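PDB 6WPX: BlEst2 from Bacillus licheniformis, which probably hydrolyses ester bonds as a lipase or esterase, here in a propeptide form that is restrained by the autoinhibitory effect of its C-terminal domain. Local coordinates for residues 47-53 with 111-117; 138-142 with 270-274; 306-310 with 361-365; 337-342 with 354-359. One frame throughout, in Å; residues are numbered along the deposited sequence.

Contact 1: 47-53 with 111-117; sequences KPPIVFV and RKVILVS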
loop_
_atom_site.group_PDB
_atom_site.type_symbol
_atom_site.label_atom_id
_atom_site.label_comp_id
_atom_site.label_asym_id
_atom_site.label_seq_id
_atom_site.Cartn_x
_atom_site.Cartn_y
_atom_site.Cartn_z
ATOM N N LYS A 47 -2.723 -14.086 30.617
ATOM C CA LYS A 47 -2.883 -12.858 29.839
ATOM C C LYS A 47 -1.601 -12.009 29.784
ATOM O O LYS A 47 -1.438 -11.097 30.595
ATOM C CB LYS A 47 -4.057 -12.020 30.374
ATOM C CG LYS A 47 -5.415 -12.674 30.218
ATOM C CD LYS A 47 -6.490 -11.802 30.849
ATOM C CE LYS A 47 -7.849 -12.422 30.738
ATOM N NZ LYS A 47 -7.892 -13.739 31.451
ATOM N N PRO A 48 -0.716 -12.207 28.782
ATOM C CA PRO A 48 0.491 -11.360 28.709
ATOM C C PRO A 48 0.136 -9.894 28.417
ATOM O O PRO A 48 -0.899 -9.641 27.788
ATOM C CB PRO A 48 1.291 -11.974 27.543
ATOM C CG PRO A 48 0.765 -13.390 27.429
ATOM C CD PRO A 48 -0.710 -13.237 27.720
ATOM N N PRO A 49 0.954 -8.908 28.857
ATOM C CA PRO A 49 0.647 -7.518 28.503
ATOM C C PRO A 49 0.744 -7.319 26.979
ATOM O O PRO A 49 1.473 -8.037 26.287
ATOM C CB PRO A 49 1.747 -6.717 29.216
ATOM C CG PRO A 49 2.307 -7.694 30.276
ATOM C CD PRO A 49 2.219 -9.013 29.621
ATOM N N ILE A 50 -0.009 -6.357 26.456
ATOM C CA ILE A 50 0.023 -6.090 25.012
ATOM C C ILE A 50 0.774 -4.818 24.743
ATOM O O ILE A 50 0.467 -3.793 25.339
ATOM C CB ILE A 50 -1.398 -6.015 24.396
ATOM C CG1 ILE A 50 -2.240 -7.264 24.688
ATOM C CG2 ILE A 50 -1.322 -5.714 22.903
ATOM C CD1 ILE A 50 -3.748 -6.963 24.654
ATOM N N VAL A 51 1.698 -4.860 23.790
ATOM C CA VAL A 51 2.377 -3.660 23.312
ATOM C C VAL A 51 1.740 -3.320 21.965
ATOM O O VAL A 51 1.804 -4.118 21.028
ATOM C CB VAL A 51 3.911 -3.809 23.219
ATOM C CG1 VAL A 51 4.547 -2.563 22.580
ATOM C CG2 VAL A 51 4.500 -4.066 24.593
ATOM N N PHE A 52 1.116 -2.138 21.889
ATOM C CA PHE A 52 0.453 -1.664 20.672
ATOM C C PHE A 52 1.425 -0.860 19.854
ATOM O O PHE A 52 2.051 0.066 20.372
ATOM C CB PHE A 52 -0.822 -0.881 21.011
ATOM C CG PHE A 52 -1.918 -1.777 21.544
ATOM C CD1 PHE A 52 -2.800 -2.425 20.672
ATOM C CD2 PHE A 52 -2.076 -1.975 22.914
ATOM C CE1 PHE A 52 -3.820 -3.244 21.167
ATOM C CE2 PHE A 52 -3.126 -2.763 23.407
ATOM C CZ PHE A 52 -3.985 -3.395 22.528
ATOM N N VAL A 53 1.606 -1.271 18.581
ATOM C CA VAL A 53 2.581 -0.676 17.661
ATOM C C VAL A 53 1.868 -0.026 16.476
ATOM O O VAL A 53 1.185 -0.715 15.716
ATOM C CB VAL A 53 3.679 -1.688 17.233
ATOM C CG1 VAL A 53 4.756 -1.012 16.365
ATOM C CG2 VAL A 53 4.327 -2.349 18.451
ATOM N N ARG A 111 7.720 -9.952 32.395
ATOM C CA ARG A 111 7.330 -11.100 31.558
ATOM C C ARG A 111 7.196 -10.703 30.095
ATOM O O ARG A 111 7.113 -9.510 29.786
ATOM C CB ARG A 111 5.997 -11.728 32.037
ATOM C CG ARG A 111 4.821 -10.745 32.153
ATOM C CD ARG A 111 3.664 -11.424 32.822
ATOM N NE ARG A 111 2.587 -10.491 33.138
ATOM C CZ ARG A 111 1.298 -10.765 32.975
ATOM N NH1 ARG A 111 0.918 -11.934 32.475
ATOM N NH2 ARG A 111 0.378 -9.864 33.290
ATOM N N LYS A 112 7.125 -11.732 29.202
ATOM C CA LYS A 112 6.974 -11.577 27.754
ATOM C C LYS A 112 5.649 -10.932 27.420
ATOM O O LYS A 112 4.643 -11.119 28.113
ATOM C CB LYS A 112 7.143 -12.906 26.994
ATOM C CG LYS A 112 8.584 -13.405 26.959
ATOM C CD LYS A 112 8.726 -14.547 25.987
ATOM C CE LYS A 112 9.908 -15.422 26.306
ATOM N NZ LYS A 112 10.448 -16.054 25.076
ATOM N N VAL A 113 5.688 -10.090 26.410
ATOM C CA VAL A 113 4.531 -9.334 25.968
ATOM C C VAL A 113 4.029 -9.854 24.629
ATOM O O VAL A 113 4.713 -10.621 23.943
ATOM C CB VAL A 113 4.836 -7.811 25.914
ATOM C CG1 VAL A 113 5.347 -7.296 27.253
ATOM C CG2 VAL A 113 5.821 -7.472 24.791
ATOM N N ILE A 114 2.843 -9.386 24.242
ATOM C CA ILE A 114 2.250 -9.701 22.948
ATOM C C ILE A 114 2.390 -8.420 22.137
ATOM O O ILE A 114 2.164 -7.344 22.674
ATOM C CB ILE A 114 0.757 -10.090 23.127
ATOM C CG1 ILE A 114 0.614 -11.464 23.814
ATOM C CG2 ILE A 114 -0.024 -10.033 21.772
ATOM C CD1 ILE A 114 -0.813 -11.694 24.369
ATOM N N LEU A 115 2.746 -8.525 20.866
ATOM C CA LEU A 115 2.720 -7.328 20.026
ATOM C C LEU A 115 1.428 -7.338 19.235
ATOM O O LEU A 115 1.101 -8.353 18.606
ATOM C CB LEU A 115 3.924 -7.244 19.074
ATOM C CG LEU A 115 5.321 -7.152 19.704
ATOM C CD1 LEU A 115 6.369 -7.097 18.632
ATOM C CD2 LEU A 115 5.457 -5.921 20.602
ATOM N N VAL A 116 0.680 -6.215 19.291
ATOM C CA VAL A 116 -0.490 -5.976 18.438
ATOM C C VAL A 116 -0.025 -4.816 17.593
ATOM O O VAL A 116 0.179 -3.720 18.102
ATOM C CB VAL A 116 -1.856 -5.754 19.130
ATOM C CG1 VAL A 116 -2.913 -5.317 18.092
ATOM C CG2 VAL A 116 -2.314 -7.050 19.814
ATOM N N SER A 117 0.267 -5.103 16.331
ATOM C CA SER A 117 0.890 -4.158 15.435
ATOM C C SER A 117 0.068 -3.817 14.224
ATOM O O SER A 117 -0.379 -4.693 13.496
ATOM C CB SER A 117 2.246 -4.701 15.016
ATOM O OG SER A 117 2.996 -4.981 16.187
#
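Two apolar parallel strands, 50-53 and 113-117, lie side by side in the central sheet of an alpha/beta-hydrolase fold. On one face Ile50 CG2 meets Val116 CG2 at 3.5 Å, and the Phe52 ring brings CE1 to 3.8 Å from Val116 CB; Trp63 and Phe82 also meet this ring. On the other face Val51 CB packs at 3.7 Å from Leu115 CD2, and Val51 CG2 reaches Val113 CG2 at the same distance. Helix 91-109 lies over that second face through Leu102 and Ile105, as the chain crosses over strand 50-53 on its way from 80-83 to 113-118. The backbones are zipped in one parallel register: Val51 N bonds Ile114 O (2.8 Å) and Val51 O takes Val116 N (2.9 Å), while Val53 N bonds Val116 O (2.9 Å) and Pro49 O takes Ile114 N (2.8 Å). At the carboxyl end Ser117 OG turns to Ser125 of helix 121-131; the turn between strand 113-118 and this helix is where the fold usually places its nucleophile elbow. At the opposite end, where the two prolines precede the strand, Pro48 CD touches Ile114 CD1 at 3.7 Å. Arg111 reaches across to 47-53, with Pro49 CD over one face of its guanidinium; Asp44 O is its stronger partner, and the bond from Arg111 NH1 to Lys47 O is weak, at 3.1 Å.

Contact 2: 138-142 with 270-274; sequences VERVI and LLTIQ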
loop_
_atom_site.group_PDB
_atom_site.type_symbol
_atom_site.label_atom_id
_atom_site.label_comp_id
_atom_site.label_asym_id
_atom_site.label_seq_id
_atom_site.Cartn_x
_atom_site.Cartn_y
_atom_site.Cartn_z
ATOM N N VAL A 138 9.078 -11.243 23.618
ATOM C CA VAL A 138 7.760 -11.348 22.989
ATOM C C VAL A 138 7.297 -12.772 22.866
ATOM O O VAL A 138 8.048 -13.622 22.403
ATOM C CB VAL A 138 7.759 -10.605 21.611
ATOM C CG1 VAL A 138 6.416 -10.748 20.877
ATOM C CG2 VAL A 138 8.129 -9.131 21.774
ATOM N N GLU A 139 6.028 -13.018 23.227
ATOM C CA GLU A 139 5.399 -14.335 23.155
ATOM C C GLU A 139 4.770 -14.556 21.777
ATOM O O GLU A 139 4.853 -15.659 21.226
ATOM C CB GLU A 139 4.372 -14.480 24.302
ATOM C CG GLU A 139 3.870 -15.900 24.538
ATOM C CD GLU A 139 2.528 -16.178 23.879
ATOM O OE1 GLU A 139 1.681 -15.259 23.834
ATOM O OE2 GLU A 139 2.326 -17.317 23.403
ATOM N N ARG A 140 4.139 -13.509 21.218
ATOM C CA ARG A 140 3.475 -13.597 19.933
ATOM C C ARG A 140 3.248 -12.231 19.333
ATOM O O ARG A 140 3.288 -11.213 20.035
ATOM C CB ARG A 140 2.144 -14.391 20.031
ATOM C CG ARG A 140 1.054 -13.700 20.856
ATOM C CD ARG A 140 -0.208 -14.546 20.944
ATOM N NE ARG A 140 0.046 -15.830 21.610
ATOM C CZ ARG A 140 -0.777 -16.868 21.570
ATOM N NH1 ARG A 140 -1.927 -16.787 20.905
ATOM N NH2 ARG A 140 -0.469 -17.989 22.207
ATOM N N VAL A 141 2.970 -12.234 18.044
ATOM C CA VAL A 141 2.692 -11.038 17.261
ATOM C C VAL A 141 1.379 -11.211 16.490
ATOM O O VAL A 141 1.200 -12.180 15.756
ATOM C CB VAL A 141 3.867 -10.708 16.308
ATOM C CG1 VAL A 141 3.608 -9.423 15.515
ATOM C CG2 VAL A 141 5.186 -10.609 17.075
ATOM N N ILE A 142 0.504 -10.209 16.611
ATOM C CA ILE A 142 -0.729 -10.086 15.849
ATOM C C ILE A 142 -0.575 -8.817 14.996
ATOM O O ILE A 142 -0.330 -7.740 15.518
ATOM C CB ILE A 142 -1.964 -10.050 16.768
ATOM C CG1 ILE A 142 -2.044 -11.336 17.627
ATOM C CG2 ILE A 142 -3.262 -9.775 15.946
ATOM C CD1 ILE A 142 -2.760 -11.151 18.904
ATOM N N LEU A 270 -6.984 -14.626 19.877
ATOM C CA LEU A 270 -5.654 -14.745 19.248
ATOM C C LEU A 270 -4.541 -14.338 20.206
ATOM O O LEU A 270 -3.381 -14.650 19.965
ATOM C CB LEU A 270 -5.554 -13.927 17.928
ATOM C CG LEU A 270 -6.645 -14.160 16.883
ATOM C CD1 LEU A 270 -6.278 -13.500 15.573
ATOM C CD2 LEU A 270 -6.932 -15.640 16.650
ATOM N N LEU A 271 -4.897 -13.676 21.317
ATOM C CA LEU A 271 -3.906 -13.304 22.315
ATOM C C LEU A 271 -3.436 -14.539 23.083
ATOM O O LEU A 271 -2.342 -14.506 23.616
ATOM C CB LEU A 271 -4.476 -12.261 23.319
ATOM C CG LEU A 271 -4.937 -10.917 22.741
ATOM C CD1 LEU A 271 -5.741 -10.129 23.790
ATOM C CD2 LEU A 271 -3.768 -10.096 22.229
ATOM N N THR A 272 -4.253 -15.610 23.149
ATOM C CA THR A 272 -3.927 -16.787 23.980
ATOM C C THR A 272 -3.928 -18.138 23.268
ATOM O O THR A 272 -3.229 -19.042 23.717
ATOM C CB THR A 272 -4.895 -16.856 25.179
ATOM O OG1 THR A 272 -6.254 -17.025 24.700
ATOM C CG2 THR A 272 -4.790 -15.629 26.083
ATOM N N ILE A 273 -4.760 -18.302 22.228
ATOM C CA ILE A 273 -4.947 -19.566 21.517
ATOM C C ILE A 273 -3.649 -20.147 20.931
ATOM O O ILE A 273 -2.759 -19.386 20.547
ATOM C CB ILE A 273 -6.036 -19.355 20.412
ATOM C CG1 ILE A 273 -6.726 -20.661 20.026
ATOM C CG2 ILE A 273 -5.497 -18.601 19.172
ATOM C CD1 ILE A 273 -7.866 -20.481 18.875
ATOM N N GLN A 274 -3.549 -21.491 20.849
ATOM C CA GLN A 274 -2.439 -22.178 20.175
ATOM C C GLN A 274 -3.023 -22.585 18.833
ATOM O O GLN A 274 -3.913 -23.413 18.788
ATOM C CB GLN A 274 -1.967 -23.449 20.937
ATOM C CG GLN A 274 -1.244 -23.285 22.283
ATOM C CD GLN A 274 -0.521 -21.990 22.532
ATOM O OE1 GLN A 274 0.403 -21.611 21.817
ATOM N NE2 GLN A 274 -0.931 -21.294 23.553
HETATM O O HOH W 1 -0.509 -15.752 25.283
#
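Arg140 dominates this junction between strand 138-144 of the hydrolase sheet and the loop after helix 260-267. Its chi1 and chi3 are both p, with chi2 t between them, which bends the side chain so that the guanidinium reaches into the curled backbone of 270-274. There Arg140 NH1 donates to Leu270 O and to Ile273 O, each at 2.8 Å, and Arg140 NH2 adds weak bonds to Ile273 O (3.2 Å) and Thr272 O (3.3 Å). Leu271 O lies over one face of the group instead of in its plane. Glu139, t at chi1 but off the usual wells at chi2, turns back alongside its neighbour: Arg140 NE forms a salt bridge with Glu139 OE1 at 2.8 Å, and Arg140 NH2 bonds Glu139 OE2 at 3.1 Å. Water 1 extends this pairing, donating to Glu139 OE1 (2.7 Å) and Leu271 O (2.8 Å). Ile142, m then t, directs CD1 to 3.6 Å from Leu271 CD2 and 4.1 Å from Leu270 CB, closing the apolar flank together with Ile114 and Phe203 of the adjacent strands. One buried positive charge is thus neutralised by its sequence neighbour, while its remaining donors gather the carbonyls of an irregular loop and fasten it to the sheet.

Contact 3: 306-310 with 361-365; sequences AVEKG and NPAAG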
loop_
_atom_site.group_PDB
_atom_site.type_symbol
_atom_site.label_atom_id
_atom_site.label_comp_id
_atom_site.label_asym_id
_atom_site.label_seq_id
_atom_site.Cartn_x
_atom_site.Cartn_y
_atom_site.Cartn_z
ATOM N N ALA A 306 -8.092 6.998 -23.911
ATOM C CA ALA A 306 -8.932 6.095 -24.663
ATOM C C ALA A 306 -9.728 5.222 -23.701
ATOM O O ALA A 306 -9.221 4.779 -22.658
ATOM C CB ALA A 306 -8.072 5.210 -25.559
ATOM N N VAL A 307 -10.983 4.978 -24.063
ATOM C CA VAL A 307 -11.842 4.032 -23.363
ATOM C C VAL A 307 -12.265 3.105 -24.485
ATOM O O VAL A 307 -12.931 3.545 -25.424
ATOM C CB VAL A 307 -13.054 4.652 -22.624
ATOM C CG1 VAL A 307 -14.027 3.556 -22.148
ATOM C CG2 VAL A 307 -12.592 5.502 -21.440
ATOM N N GLU A 308 -11.841 1.846 -24.415
ATOM C CA GLU A 308 -12.195 0.852 -25.417
ATOM C C GLU A 308 -13.700 0.485 -25.327
ATOM O O GLU A 308 -14.388 0.857 -24.369
ATOM C CB GLU A 308 -11.288 -0.394 -25.280
ATOM C CG GLU A 308 -11.529 -1.240 -24.041
ATOM C CD GLU A 308 -10.771 -0.839 -22.786
ATOM O OE1 GLU A 308 -10.183 0.268 -22.744
ATOM O OE2 GLU A 308 -10.797 -1.635 -21.819
ATOM N N LYS A 309 -14.209 -0.234 -26.326
ATOM C CA LYS A 309 -15.594 -0.717 -26.328
ATOM C C LYS A 309 -15.711 -1.799 -25.261
ATOM O O LYS A 309 -14.725 -2.484 -24.989
ATOM C CB LYS A 309 -15.966 -1.315 -27.712
ATOM C CG LYS A 309 -16.085 -0.299 -28.840
ATOM C CD LYS A 309 -16.527 -0.943 -30.146
ATOM C CE LYS A 309 -16.194 -0.071 -31.332
ATOM N NZ LYS A 309 -16.522 -0.739 -32.618
ATOM N N GLY A 310 -16.904 -1.956 -24.681
ATOM C CA GLY A 310 -17.177 -3.006 -23.706
ATOM C C GLY A 310 -16.696 -2.783 -22.288
ATOM O O GLY A 310 -16.593 -3.740 -21.511
ATOM N N ASN A 361 -20.729 1.912 -17.622
ATOM C CA ASN A 361 -20.804 1.719 -19.074
ATOM C C ASN A 361 -20.352 2.952 -19.862
ATOM O O ASN A 361 -21.153 3.551 -20.597
ATOM C CB ASN A 361 -22.217 1.288 -19.513
ATOM C CG ASN A 361 -22.741 0.085 -18.787
ATOM O OD1 ASN A 361 -23.660 0.192 -17.992
ATOM N ND2 ASN A 361 -22.083 -1.050 -18.946
ATOM N N PRO A 362 -19.082 3.382 -19.696
ATOM C CA PRO A 362 -18.634 4.585 -20.410
ATOM C C PRO A 362 -18.606 4.389 -21.918
ATOM O O PRO A 362 -18.265 3.303 -22.380
ATOM C CB PRO A 362 -17.237 4.822 -19.844
ATOM C CG PRO A 362 -16.763 3.487 -19.421
ATOM C CD PRO A 362 -17.986 2.805 -18.883
ATOM N N ALA A 363 -18.976 5.439 -22.674
ATOM C CA ALA A 363 -18.963 5.420 -24.127
ATOM C C ALA A 363 -17.514 5.219 -24.603
ATOM O O ALA A 363 -16.587 5.765 -24.004
ATOM C CB ALA A 363 -19.515 6.737 -24.664
ATOM N N ALA A 364 -17.319 4.385 -25.631
ATOM C CA ALA A 364 -15.990 4.114 -26.175
ATOM C C ALA A 364 -15.518 5.306 -26.943
ATOM O O ALA A 364 -16.329 6.000 -27.561
ATOM C CB ALA A 364 -16.019 2.904 -27.084
ATOM N N GLY A 365 -14.214 5.545 -26.907
ATOM C CA GLY A 365 -13.615 6.664 -27.612
ATOM C C GLY A 365 -12.644 7.430 -26.741
ATOM O O GLY A 365 -12.195 6.928 -25.705
HETATM O O HOH W 2 -17.082 1.272 -23.283
#
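A pair of backbone bonds carries this contact: Val307 N donates to Gly365 O and Gly365 N to Val307 O, both at 2.8 Å, making Val307 and Gly365 an antiparallel hydrogen-bonded pair. Val307 O also receives a CA-H contact from Ala364 CA at 3.2 Å. Gly365 is there for backbone reasons, since at its phi/psi of 133/-165° a CB would jam against the preceding carbonyl. Beyond the pair regular pairing stops, although Lys309 CA and Ala364 CA stay 4.8 Å apart, and water 2 sits between Glu308 O (2.9 Å) and Pro362 O (2.5 Å). Other polar groups find partners outside: Ala363 O is met by Trp367 NE1, Ala306 N by Asn464 OD1 and Lys309 N by Ser461 OG, while the Glu308 carboxylate joins Ser387 and forms a salt bridge with Arg465. Apolar contact is slight, with Val307 CG1 at 3.9 Å from Pro362 CG and Lys309 CG at 3.7 Å from Ala364 CB. Asn464 and Arg465 belong to strand 462-473, so the 306-310 segment also touches the following sheet. Passage through 361-364 from strand 353-360 of one antiparallel sheet to strand 365-372 of the other, which pairs with 300-307, is typical of a beta sandwich.

Contact 4: 337-342 with 354-359; sequences FKDFSI and VHSAAI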
loop_
_atom_site.group_PDB
_atom_site.type_symbol
_atom_site.label_atom_id
_atom_site.label_comp_id
_atom_site.label_asym_id
_atom_site.label_seq_id
_atom_site.Cartn_x
_atom_site.Cartn_y
_atom_site.Cartn_z
ATOM N N PHE A 337 -18.928 16.322 -17.608
ATOM C CA PHE A 337 -19.218 15.641 -16.352
ATOM C C PHE A 337 -18.386 16.383 -15.287
ATOM O O PHE A 337 -17.158 16.529 -15.419
ATOM C CB PHE A 337 -18.799 14.164 -16.444
ATOM C CG PHE A 337 -19.190 13.298 -15.267
ATOM C CD1 PHE A 337 -18.392 13.243 -14.119
ATOM C CD2 PHE A 337 -20.321 12.495 -15.320
ATOM C CE1 PHE A 337 -18.756 12.434 -13.025
ATOM C CE2 PHE A 337 -20.673 11.675 -14.233
ATOM C CZ PHE A 337 -19.881 11.643 -13.099
ATOM N N LYS A 338 -19.075 16.913 -14.272
ATOM C CA LYS A 338 -18.444 17.661 -13.185
ATOM C C LYS A 338 -18.821 17.070 -11.826
ATOM O O LYS A 338 -18.451 17.627 -10.793
ATOM C CB LYS A 338 -18.759 19.166 -13.288
ATOM C CG LYS A 338 -18.024 19.867 -14.428
ATOM C CD LYS A 338 -18.285 21.370 -14.479
ATOM C CE LYS A 338 -19.456 21.749 -15.363
ATOM N NZ LYS A 338 -19.136 21.628 -16.813
ATOM N N ASP A 339 -19.508 15.907 -11.831
ATOM C CA ASP A 339 -19.955 15.197 -10.631
ATOM C C ASP A 339 -18.824 14.383 -9.956
ATOM O O ASP A 339 -18.899 13.153 -9.798
ATOM C CB ASP A 339 -21.199 14.333 -10.930
ATOM C CG ASP A 339 -22.024 14.038 -9.688
ATOM O OD1 ASP A 339 -22.660 14.981 -9.160
ATOM O OD2 ASP A 339 -22.017 12.865 -9.227
ATOM N N PHE A 340 -17.764 15.100 -9.582
ATOM C CA PHE A 340 -16.610 14.528 -8.908
ATOM C C PHE A 340 -16.727 14.770 -7.424
ATOM O O PHE A 340 -17.113 15.868 -6.999
ATOM C CB PHE A 340 -15.307 15.167 -9.423
ATOM C CG PHE A 340 -14.747 14.560 -10.684
ATOM C CD1 PHE A 340 -15.189 14.981 -11.933
ATOM C CD2 PHE A 340 -13.739 13.601 -10.625
ATOM C CE1 PHE A 340 -14.653 14.434 -13.102
ATOM C CE2 PHE A 340 -13.202 13.045 -11.795
ATOM C CZ PHE A 340 -13.666 13.461 -13.024
ATOM N N SER A 341 -16.365 13.776 -6.638
ATOM C CA SER A 341 -16.335 13.934 -5.199
ATOM C C SER A 341 -14.906 14.365 -4.867
ATOM O O SER A 341 -13.996 14.142 -5.673
ATOM C CB SER A 341 -16.638 12.605 -4.524
ATOM O OG SER A 341 -15.644 11.653 -4.876
ATOM N N ILE A 342 -14.706 14.976 -3.708
ATOM C CA ILE A 342 -13.388 15.368 -3.228
ATOM C C ILE A 342 -13.136 14.630 -1.901
ATOM O O ILE A 342 -14.062 14.428 -1.111
ATOM C CB ILE A 342 -13.221 16.923 -3.142
ATOM C CG1 ILE A 342 -11.814 17.363 -2.680
ATOM C CG2 ILE A 342 -14.306 17.569 -2.274
ATOM C CD1 ILE A 342 -10.659 17.168 -3.632
ATOM N N VAL A 354 -7.857 14.115 -3.632
ATOM C CA VAL A 354 -8.261 13.356 -4.801
ATOM C C VAL A 354 -9.687 13.702 -5.166
ATOM O O VAL A 354 -10.569 13.723 -4.310
ATOM C CB VAL A 354 -7.987 11.809 -4.700
ATOM C CG1 VAL A 354 -8.814 11.119 -3.600
ATOM C CG2 VAL A 354 -8.166 11.109 -6.048
ATOM N N HIS A 355 -9.886 14.021 -6.434
ATOM C CA HIS A 355 -11.197 14.240 -7.020
ATOM C C HIS A 355 -11.505 12.936 -7.725
ATOM O O HIS A 355 -10.712 12.496 -8.572
ATOM C CB HIS A 355 -11.172 15.373 -8.046
ATOM C CG HIS A 355 -10.661 16.669 -7.522
ATOM N ND1 HIS A 355 -11.523 17.693 -7.185
ATOM C CD2 HIS A 355 -9.388 17.085 -7.336
ATOM C CE1 HIS A 355 -10.754 18.702 -6.808
ATOM N NE2 HIS A 355 -9.461 18.379 -6.866
ATOM N N SER A 356 -12.621 12.297 -7.372
ATOM C CA SER A 356 -12.962 11.026 -7.987
ATOM C C SER A 356 -14.329 10.991 -8.598
ATOM O O SER A 356 -15.241 11.717 -8.187
ATOM C CB SER A 356 -12.846 9.880 -6.992
ATOM O OG SER A 356 -11.534 9.809 -6.468
ATOM N N ALA A 357 -14.469 10.099 -9.585
ATOM C CA ALA A 357 -15.734 9.838 -10.263
ATOM C C ALA A 357 -15.741 8.382 -10.699
ATOM O O ALA A 357 -14.686 7.773 -10.879
ATOM C CB ALA A 357 -15.910 10.752 -11.477
ATOM N N ALA A 358 -16.935 7.823 -10.815
ATOM C CA ALA A 358 -17.152 6.466 -11.283
ATOM C C ALA A 358 -18.239 6.554 -12.349
ATOM O O ALA A 358 -19.310 7.134 -12.110
ATOM C CB ALA A 358 -17.573 5.557 -10.136
ATOM N N ILE A 359 -17.918 6.070 -13.560
ATOM C CA ILE A 359 -18.822 6.110 -14.708
ATOM C C ILE A 359 -19.152 4.692 -15.130
ATOM O O ILE A 359 -18.262 3.937 -15.539
ATOM C CB ILE A 359 -18.272 6.963 -15.897
ATOM C CG1 ILE A 359 -18.071 8.442 -15.524
ATOM C CG2 ILE A 359 -19.151 6.847 -17.146
ATOM C CD1 ILE A 359 -16.651 8.778 -15.110
#
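Small residues of strand 353-360 make the hollows here, and the aromatic rings of 337-342 fill them. Ala357 CB is the key point: it sits over the face of the Phe340 ring, 3.7 Å from its centroid in a CH-pi contact, and is also 3.7 Å from Phe337 CE1, so two large rings share one methyl group. Farther along, Ile359 CG1 lies over the Phe337 ring, 4.3 Å from Phe337 CE2. At the hairpin end the roles reverse, for here the aromatic belongs to the second strand: Ile342 CD1 rests on the face of the His355 imidazole, 3.6 Å from its centroid. An inverse gamma turn centred on Asp339 kinks the chain between strand 336-337, at the edge of one sheet, and strand 341-344, at the edge of the other. Only after the kink do the backbones pair: Ser341 N donates to Ser356 O (2.8 Å) and Ser356 N to Ser341 O (2.9 Å), with a weak bond from Ser341 OG to Ser356 O (3.3 Å). Ser356 OG turns to His317 of the neighbouring strand 313-320. Phe340 also packs on Ile327, Leu329 and Ile369, which places it between the two sheets of a beta sandwich. Chemically, backbone bonds and the Ile342-His355 CH-pi contact hold the hairpin, while Phe337 and Phe340 seat the crossing chain over the inter-sheet core by dispersion and CH-pi contact.

Contacts 1 and 2 belong to the hydrolase domain, contacts 3 and 4 to the beta sandwich that follows it, on the opposite side of the chain's centre. Centres of contacts 1 and 2 lie 8 Å apart, since strands 113-118 and 138-144 are neighbours in one sheet; Ser117 N to Ile142 O, at 2.8 Å, is a probable hydrogen bond joining them. Contacts 3 and 4 have centres 18 Å apart and occupy the two sheets of the sandwich, with contact 4 nested in the loop that contact 3 closes. Contacts 1 and 3 are 52 Å apart between centres. The pairs thus lie in different modules, hydrolase domain first, consistent with a C-terminal region acting on the catalytic domain.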